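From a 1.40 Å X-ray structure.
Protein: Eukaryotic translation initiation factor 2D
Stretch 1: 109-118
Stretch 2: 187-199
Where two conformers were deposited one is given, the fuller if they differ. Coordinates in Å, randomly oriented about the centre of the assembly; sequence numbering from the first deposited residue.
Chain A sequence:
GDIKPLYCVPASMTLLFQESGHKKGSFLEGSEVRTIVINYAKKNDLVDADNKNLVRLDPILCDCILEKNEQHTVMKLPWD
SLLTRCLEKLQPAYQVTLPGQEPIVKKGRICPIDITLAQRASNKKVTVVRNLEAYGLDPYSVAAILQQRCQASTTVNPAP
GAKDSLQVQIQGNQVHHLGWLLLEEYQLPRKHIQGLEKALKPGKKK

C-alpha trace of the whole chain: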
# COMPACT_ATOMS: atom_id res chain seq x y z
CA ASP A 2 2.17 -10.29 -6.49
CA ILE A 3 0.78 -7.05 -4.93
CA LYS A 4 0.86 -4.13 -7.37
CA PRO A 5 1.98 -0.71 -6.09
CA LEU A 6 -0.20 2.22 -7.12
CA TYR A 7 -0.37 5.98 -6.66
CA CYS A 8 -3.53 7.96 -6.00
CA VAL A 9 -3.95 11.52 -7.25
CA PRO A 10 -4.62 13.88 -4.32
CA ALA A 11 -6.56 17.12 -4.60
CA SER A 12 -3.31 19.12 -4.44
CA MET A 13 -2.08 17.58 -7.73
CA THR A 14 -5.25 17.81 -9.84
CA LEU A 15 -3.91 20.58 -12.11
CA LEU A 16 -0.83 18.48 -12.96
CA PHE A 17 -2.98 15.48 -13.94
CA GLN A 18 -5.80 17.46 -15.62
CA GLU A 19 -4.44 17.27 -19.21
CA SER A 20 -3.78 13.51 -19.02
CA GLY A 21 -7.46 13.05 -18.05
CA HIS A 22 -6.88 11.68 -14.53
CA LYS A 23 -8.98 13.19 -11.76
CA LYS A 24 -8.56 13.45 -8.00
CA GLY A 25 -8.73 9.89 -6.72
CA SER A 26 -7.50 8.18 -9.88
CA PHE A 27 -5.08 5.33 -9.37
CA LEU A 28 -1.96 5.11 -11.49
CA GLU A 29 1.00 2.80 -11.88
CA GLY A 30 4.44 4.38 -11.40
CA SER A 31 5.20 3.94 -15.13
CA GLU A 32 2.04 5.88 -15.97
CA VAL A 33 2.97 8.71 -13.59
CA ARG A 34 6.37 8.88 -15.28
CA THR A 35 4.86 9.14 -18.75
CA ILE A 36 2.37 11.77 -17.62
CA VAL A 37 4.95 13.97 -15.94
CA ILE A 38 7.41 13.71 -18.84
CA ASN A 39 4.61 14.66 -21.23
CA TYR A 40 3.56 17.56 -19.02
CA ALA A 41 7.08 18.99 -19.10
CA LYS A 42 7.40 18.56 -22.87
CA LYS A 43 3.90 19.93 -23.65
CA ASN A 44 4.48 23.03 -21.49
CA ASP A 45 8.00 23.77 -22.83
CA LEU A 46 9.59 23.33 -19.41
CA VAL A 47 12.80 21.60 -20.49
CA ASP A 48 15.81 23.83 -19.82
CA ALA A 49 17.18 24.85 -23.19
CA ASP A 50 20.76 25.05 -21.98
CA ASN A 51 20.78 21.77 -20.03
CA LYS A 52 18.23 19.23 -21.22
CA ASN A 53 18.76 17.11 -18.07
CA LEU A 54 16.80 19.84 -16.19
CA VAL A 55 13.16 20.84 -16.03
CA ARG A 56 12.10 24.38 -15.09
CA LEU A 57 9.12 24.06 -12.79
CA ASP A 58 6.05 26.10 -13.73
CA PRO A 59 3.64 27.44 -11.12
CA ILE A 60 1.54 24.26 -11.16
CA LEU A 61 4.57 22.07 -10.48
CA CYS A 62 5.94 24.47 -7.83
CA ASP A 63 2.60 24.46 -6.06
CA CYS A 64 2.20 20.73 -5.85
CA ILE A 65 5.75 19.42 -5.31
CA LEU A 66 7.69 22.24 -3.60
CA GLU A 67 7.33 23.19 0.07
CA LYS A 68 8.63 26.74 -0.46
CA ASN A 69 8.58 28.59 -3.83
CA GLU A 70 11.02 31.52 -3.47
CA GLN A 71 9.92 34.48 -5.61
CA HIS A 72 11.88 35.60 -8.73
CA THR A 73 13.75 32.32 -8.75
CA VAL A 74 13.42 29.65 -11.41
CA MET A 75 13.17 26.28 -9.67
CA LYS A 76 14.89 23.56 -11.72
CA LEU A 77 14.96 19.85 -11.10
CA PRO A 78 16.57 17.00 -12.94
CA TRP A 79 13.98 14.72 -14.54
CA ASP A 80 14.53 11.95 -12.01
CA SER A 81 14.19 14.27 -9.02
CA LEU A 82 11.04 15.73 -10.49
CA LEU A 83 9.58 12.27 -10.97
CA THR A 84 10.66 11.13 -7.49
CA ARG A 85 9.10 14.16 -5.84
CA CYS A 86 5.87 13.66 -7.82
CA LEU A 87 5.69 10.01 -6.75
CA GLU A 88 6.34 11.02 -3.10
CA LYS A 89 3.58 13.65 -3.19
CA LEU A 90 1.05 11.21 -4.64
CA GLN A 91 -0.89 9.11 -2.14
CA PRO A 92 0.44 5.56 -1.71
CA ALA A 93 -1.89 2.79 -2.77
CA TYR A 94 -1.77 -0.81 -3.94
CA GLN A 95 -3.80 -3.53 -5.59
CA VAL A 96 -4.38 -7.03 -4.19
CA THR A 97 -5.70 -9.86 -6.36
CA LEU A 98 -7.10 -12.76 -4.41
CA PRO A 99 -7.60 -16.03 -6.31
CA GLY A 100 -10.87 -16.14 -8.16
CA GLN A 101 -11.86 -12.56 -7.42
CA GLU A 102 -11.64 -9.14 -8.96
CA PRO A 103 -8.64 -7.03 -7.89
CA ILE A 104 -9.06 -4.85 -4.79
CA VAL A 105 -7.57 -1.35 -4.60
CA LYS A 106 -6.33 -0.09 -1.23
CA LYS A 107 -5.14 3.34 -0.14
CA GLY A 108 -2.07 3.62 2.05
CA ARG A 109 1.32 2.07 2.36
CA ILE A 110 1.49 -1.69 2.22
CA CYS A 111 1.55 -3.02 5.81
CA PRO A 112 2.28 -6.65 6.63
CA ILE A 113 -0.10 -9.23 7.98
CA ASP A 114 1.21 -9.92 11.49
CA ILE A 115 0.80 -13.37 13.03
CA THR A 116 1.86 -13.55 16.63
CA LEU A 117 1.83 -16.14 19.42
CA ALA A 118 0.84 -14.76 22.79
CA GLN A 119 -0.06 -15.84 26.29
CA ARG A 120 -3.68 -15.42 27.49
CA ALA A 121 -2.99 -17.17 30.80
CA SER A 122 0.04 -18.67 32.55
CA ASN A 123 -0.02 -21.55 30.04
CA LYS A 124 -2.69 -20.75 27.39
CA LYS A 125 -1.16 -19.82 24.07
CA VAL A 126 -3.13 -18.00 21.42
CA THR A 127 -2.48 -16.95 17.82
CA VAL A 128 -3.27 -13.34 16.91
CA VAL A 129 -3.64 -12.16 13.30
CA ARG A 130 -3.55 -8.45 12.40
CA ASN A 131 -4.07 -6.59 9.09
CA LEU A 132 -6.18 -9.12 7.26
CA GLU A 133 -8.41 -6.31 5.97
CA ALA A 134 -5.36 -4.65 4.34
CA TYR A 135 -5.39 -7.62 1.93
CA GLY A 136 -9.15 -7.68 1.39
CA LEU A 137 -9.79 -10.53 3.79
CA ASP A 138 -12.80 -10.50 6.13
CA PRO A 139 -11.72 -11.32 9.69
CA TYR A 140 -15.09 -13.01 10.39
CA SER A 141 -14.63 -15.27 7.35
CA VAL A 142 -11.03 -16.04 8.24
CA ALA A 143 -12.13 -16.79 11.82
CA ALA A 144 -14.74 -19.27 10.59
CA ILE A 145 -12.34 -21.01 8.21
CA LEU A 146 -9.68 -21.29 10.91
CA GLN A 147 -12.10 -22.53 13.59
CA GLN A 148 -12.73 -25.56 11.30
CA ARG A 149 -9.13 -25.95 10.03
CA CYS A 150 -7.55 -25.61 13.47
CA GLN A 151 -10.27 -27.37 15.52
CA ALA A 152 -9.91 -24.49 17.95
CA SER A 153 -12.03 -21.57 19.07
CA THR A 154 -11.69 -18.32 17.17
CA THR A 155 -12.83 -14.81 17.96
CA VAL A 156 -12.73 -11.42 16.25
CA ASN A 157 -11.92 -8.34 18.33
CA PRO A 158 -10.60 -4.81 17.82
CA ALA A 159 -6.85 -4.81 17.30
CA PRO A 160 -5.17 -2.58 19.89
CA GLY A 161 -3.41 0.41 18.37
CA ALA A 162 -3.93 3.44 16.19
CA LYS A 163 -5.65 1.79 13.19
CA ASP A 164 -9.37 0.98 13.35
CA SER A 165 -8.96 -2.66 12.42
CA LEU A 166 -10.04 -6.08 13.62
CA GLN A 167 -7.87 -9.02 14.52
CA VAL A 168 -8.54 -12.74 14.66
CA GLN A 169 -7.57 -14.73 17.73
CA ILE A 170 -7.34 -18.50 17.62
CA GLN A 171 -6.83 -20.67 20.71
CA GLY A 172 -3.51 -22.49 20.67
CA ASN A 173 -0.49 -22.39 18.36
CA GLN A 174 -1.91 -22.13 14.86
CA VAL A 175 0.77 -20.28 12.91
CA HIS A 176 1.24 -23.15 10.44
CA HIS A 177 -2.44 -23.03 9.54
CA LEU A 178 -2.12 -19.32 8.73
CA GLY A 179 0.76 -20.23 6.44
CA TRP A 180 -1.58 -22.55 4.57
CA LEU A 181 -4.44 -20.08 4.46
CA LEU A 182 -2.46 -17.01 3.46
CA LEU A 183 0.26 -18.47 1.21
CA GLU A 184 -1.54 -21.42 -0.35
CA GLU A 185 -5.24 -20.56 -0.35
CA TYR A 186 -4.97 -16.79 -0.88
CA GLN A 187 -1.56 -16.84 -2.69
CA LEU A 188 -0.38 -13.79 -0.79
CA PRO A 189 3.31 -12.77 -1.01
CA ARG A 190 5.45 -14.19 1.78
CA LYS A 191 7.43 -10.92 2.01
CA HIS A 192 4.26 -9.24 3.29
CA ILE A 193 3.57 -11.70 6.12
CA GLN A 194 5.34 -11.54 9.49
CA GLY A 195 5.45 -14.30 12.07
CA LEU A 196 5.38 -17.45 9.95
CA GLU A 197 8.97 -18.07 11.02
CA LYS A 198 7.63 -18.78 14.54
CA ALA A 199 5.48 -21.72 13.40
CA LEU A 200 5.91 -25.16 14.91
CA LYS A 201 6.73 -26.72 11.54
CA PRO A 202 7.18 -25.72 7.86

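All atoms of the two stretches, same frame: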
# COMPACT_ATOMS: atom_id res chain seq x y z
N ARG A 109 0.14 2.89 2.51
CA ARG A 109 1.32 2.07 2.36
C ARG A 109 0.98 0.63 2.67
O ARG A 109 0.08 0.35 3.48
CB ARG A 109 2.45 2.58 3.26
CG ARG A 109 2.82 4.02 2.91
CD ARG A 109 4.25 4.37 3.28
NE ARG A 109 4.55 5.73 2.85
CZ ARG A 109 4.80 6.11 1.59
NH1 ARG A 109 4.80 5.24 0.57
NH2 ARG A 109 5.06 7.38 1.34
N ILE A 110 1.67 -0.27 1.99
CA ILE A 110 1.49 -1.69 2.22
C ILE A 110 2.01 -1.92 3.66
O ILE A 110 3.07 -1.40 4.04
CB ILE A 110 2.27 -2.55 1.18
CG1 ILE A 110 1.83 -2.20 -0.27
CG2 ILE A 110 2.02 -4.03 1.43
CD1 ILE A 110 2.81 -2.60 -1.35
N CYS A 111 1.19 -2.59 4.46
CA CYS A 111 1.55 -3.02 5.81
C CYS A 111 1.47 -4.54 5.80
O CYS A 111 0.65 -5.11 5.09
CB CYS A 111 0.57 -2.47 6.84
SG CYS A 111 -1.19 -2.82 6.53
N PRO A 112 2.30 -5.20 6.60
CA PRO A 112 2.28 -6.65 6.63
C PRO A 112 1.12 -7.21 7.42
O PRO A 112 0.63 -6.56 8.36
CB PRO A 112 3.58 -7.00 7.34
CG PRO A 112 3.81 -5.83 8.27
CD PRO A 112 3.31 -4.65 7.52
N ILE A 113 0.71 -8.42 7.05
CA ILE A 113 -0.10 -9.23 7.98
C ILE A 113 0.84 -9.71 9.09
O ILE A 113 1.93 -10.20 8.80
CB ILE A 113 -0.74 -10.42 7.28
CG1 ILE A 113 -1.77 -9.93 6.28
CG2 ILE A 113 -1.37 -11.35 8.30
CD1 ILE A 113 -2.29 -10.98 5.33
N ASP A 114 0.43 -9.50 10.34
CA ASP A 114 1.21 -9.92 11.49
C ASP A 114 0.51 -11.09 12.16
O ASP A 114 -0.65 -10.98 12.55
CB ASP A 114 1.40 -8.80 12.52
CG ASP A 114 1.98 -7.54 11.94
OD1 ASP A 114 3.00 -7.62 11.23
OD2 ASP A 114 1.38 -6.46 12.18
N ILE A 115 1.25 -12.17 12.33
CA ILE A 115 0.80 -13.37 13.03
C ILE A 115 1.69 -13.56 14.24
O ILE A 115 2.90 -13.71 14.08
CB ILE A 115 0.90 -14.63 12.15
CG1 ILE A 115 0.17 -14.46 10.83
CG2 ILE A 115 0.41 -15.85 12.91
CD1 ILE A 115 0.70 -15.36 9.77
N THR A 116 1.10 -13.53 15.42
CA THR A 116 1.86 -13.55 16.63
C THR A 116 1.29 -14.56 17.64
O THR A 116 0.08 -14.63 17.82
CB THR A 116 1.84 -12.13 17.19
OG1 THR A 116 2.27 -11.21 16.15
CG2 THR A 116 2.69 -12.02 18.42
N LEU A 117 2.19 -15.28 18.30
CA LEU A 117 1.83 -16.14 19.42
C LEU A 117 1.90 -15.31 20.67
O LEU A 117 2.82 -14.51 20.84
CB LEU A 117 2.81 -17.32 19.49
CG LEU A 117 2.64 -18.28 18.33
CD1 LEU A 117 3.83 -19.22 18.22
CD2 LEU A 117 1.34 -19.08 18.45
N ALA A 118 0.93 -15.51 21.55
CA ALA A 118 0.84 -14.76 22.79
C ALA A 118 0.29 -15.64 23.89
O ALA A 118 -0.24 -16.72 23.62
CB ALA A 118 -0.05 -13.54 22.62
N GLN A 187 -2.72 -17.13 -1.80
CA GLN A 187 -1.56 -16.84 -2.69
C GLN A 187 -0.94 -15.48 -2.43
O GLN A 187 -0.44 -14.81 -3.34
CB GLN A 187 -1.96 -16.99 -4.17
CG GLN A 187 -2.31 -18.42 -4.56
CD GLN A 187 -1.09 -19.32 -4.63
OE1 GLN A 187 -0.10 -18.98 -5.26
NE2 GLN A 187 -1.17 -20.48 -3.97
N LEU A 188 -0.94 -15.07 -1.17
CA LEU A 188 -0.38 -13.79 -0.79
C LEU A 188 1.16 -13.86 -0.76
O LEU A 188 1.72 -14.93 -0.51
CB LEU A 188 -0.93 -13.34 0.56
CG LEU A 188 -2.42 -13.01 0.60
CD1 LEU A 188 -2.84 -12.68 2.01
CD2 LEU A 188 -2.78 -11.86 -0.32
N PRO A 189 1.84 -12.72 -1.00
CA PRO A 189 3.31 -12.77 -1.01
C PRO A 189 3.89 -12.96 0.40
O PRO A 189 3.55 -12.22 1.32
CB PRO A 189 3.70 -11.39 -1.55
CG PRO A 189 2.48 -10.84 -2.13
CD PRO A 189 1.35 -11.39 -1.34
N ARG A 190 4.80 -13.92 0.52
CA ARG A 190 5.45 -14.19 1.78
C ARG A 190 6.16 -12.96 2.36
O ARG A 190 6.18 -12.80 3.57
CB ARG A 190 6.43 -15.35 1.59
CG ARG A 190 7.29 -15.68 2.78
CD ARG A 190 6.52 -16.03 4.05
NE ARG A 190 7.46 -16.33 5.13
CZ ARG A 190 8.22 -15.43 5.76
NH1 ARG A 190 8.12 -14.12 5.48
NH2 ARG A 190 9.08 -15.84 6.70
N LYS A 191 6.71 -12.09 1.52
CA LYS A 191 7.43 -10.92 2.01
C LYS A 191 6.53 -9.95 2.76
O LYS A 191 7.02 -9.05 3.44
CB LYS A 191 8.17 -10.21 0.87
CG LYS A 191 7.30 -9.46 -0.11
CD LYS A 191 8.15 -8.75 -1.15
CE LYS A 191 7.32 -8.24 -2.31
NZ LYS A 191 8.18 -7.70 -3.40
N HIS A 192 5.21 -10.12 2.62
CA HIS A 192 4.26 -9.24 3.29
C HIS A 192 3.56 -9.89 4.46
O HIS A 192 2.57 -9.35 4.97
CB HIS A 192 3.24 -8.71 2.27
CG HIS A 192 3.85 -7.74 1.31
ND1 HIS A 192 4.58 -6.65 1.73
CD2 HIS A 192 3.85 -7.70 -0.04
CE1 HIS A 192 5.00 -5.98 0.68
NE2 HIS A 192 4.57 -6.60 -0.41
N ILE A 193 4.10 -11.01 4.93
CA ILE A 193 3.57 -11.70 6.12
C ILE A 193 4.69 -11.83 7.14
O ILE A 193 5.79 -12.27 6.79
CB ILE A 193 3.01 -13.07 5.75
CG1 ILE A 193 1.97 -12.92 4.62
CG2 ILE A 193 2.44 -13.77 6.98
CD1 ILE A 193 1.63 -14.19 3.96
N GLN A 194 4.39 -11.43 8.37
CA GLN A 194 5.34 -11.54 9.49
C GLN A 194 4.82 -12.53 10.50
O GLN A 194 3.65 -12.52 10.83
CB GLN A 194 5.56 -10.16 10.16
CG GLN A 194 6.31 -9.23 9.23
CD GLN A 194 6.68 -7.89 9.84
OE1 GLN A 194 7.75 -7.36 9.54
NE2 GLN A 194 5.81 -7.34 10.69
N GLY A 195 5.72 -13.35 10.99
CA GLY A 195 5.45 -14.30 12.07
C GLY A 195 5.42 -15.77 11.66
O GLY A 195 5.43 -16.64 12.55
N LEU A 196 5.43 -16.05 10.36
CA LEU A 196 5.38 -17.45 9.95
C LEU A 196 6.62 -18.21 10.37
O LEU A 196 6.58 -19.45 10.53
CB LEU A 196 5.17 -17.60 8.44
CG LEU A 196 3.83 -17.11 7.94
CD1 LEU A 196 3.83 -17.08 6.42
CD2 LEU A 196 2.70 -17.97 8.49
N GLU A 197 7.72 -17.48 10.54
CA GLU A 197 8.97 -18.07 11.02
C GLU A 197 8.89 -18.62 12.46
O GLU A 197 9.79 -19.35 12.89
CB GLU A 197 10.10 -17.05 10.94
CG GLU A 197 10.04 -15.89 11.94
CD GLU A 197 9.05 -14.77 11.60
OE1 GLU A 197 8.37 -14.79 10.55
OE2 GLU A 197 8.97 -13.81 12.40
N LYS A 198 7.81 -18.30 13.19
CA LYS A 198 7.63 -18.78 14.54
C LYS A 198 6.74 -20.01 14.58
O LYS A 198 6.39 -20.47 15.67
CB LYS A 198 7.04 -17.70 15.46
CG LYS A 198 7.58 -16.29 15.37
CD LYS A 198 8.99 -16.18 15.84
CE LYS A 198 9.44 -14.72 15.77
NZ LYS A 198 10.88 -14.57 16.06
N ALA A 199 6.33 -20.54 13.42
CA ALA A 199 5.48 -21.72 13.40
C ALA A 199 6.16 -22.94 13.98
O ALA A 199 7.40 -23.06 13.93
CB ALA A 199 5.03 -22.05 11.99
O HOH W 1 4.14 -15.98 14.98

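The two stretches run parallel, pairing Ile113 with Ile193 (CA to CA 4.8 Å) and Asp114 with Gln194 (4.9 Å). Three backbone hydrogen bonds fix this register: Ile113 N donates to His192 O at 2.9 Å, Gln194 N to Ile113 O at 2.8 Å, and Ile115 N to Gln194 O at 2.9 Å. The middle one is almost linear, with an N-H...O angle of 176°; the first is more bent, at 143°.

Asp114 and Gln194 project from the same face of the sheet. Asp114 adopts chi1 m (-55°), and the end of its side chain comes nearer the neighbouring strand than its CA-to-CB bond alone would suggest. Gln194 is m, then t, an extended chain that carries its amide to the carboxylate: Gln194 NE2 donates to Asp114 OD1 at 2.9 Å. The same amide lies beside the proline ring, with Pro112 CG 3.5 Å from Gln194 NE2.

The other face carries Ile113 and Ile193. Ile113 (m, t) extends its delta methyl to Leu188, also m, t, with Ile113 CD1 to Leu188 CD1 at 3.8 Å. Ile115, again m, t, sends a single methyl to two apolar partners: Ile115 CD1 lies 3.7 Å from Ile193 CG2 and 3.5 Å from Leu196 CD2.

At the start of the pairing, His192 (chi1 m, chi2 -52°) presents a ring face to Ile110. Ile110 CG2 sits 3.8 Å from the His192 ring centroid, 21° off the normal, a CH-pi contact.

Pairing by direct backbone hydrogen bonds stops at Gly195, whose phi of 110° suits glycine. An ideal CB there would fall 1.8 Å from Ile115 O, a clash. Instead Gly195 CA approaches Ile115 O at 3.3 Å, and a water donates to both Ile115 O (2.7 Å) and Gly195 O (2.8 Å), bridging the diverging chains.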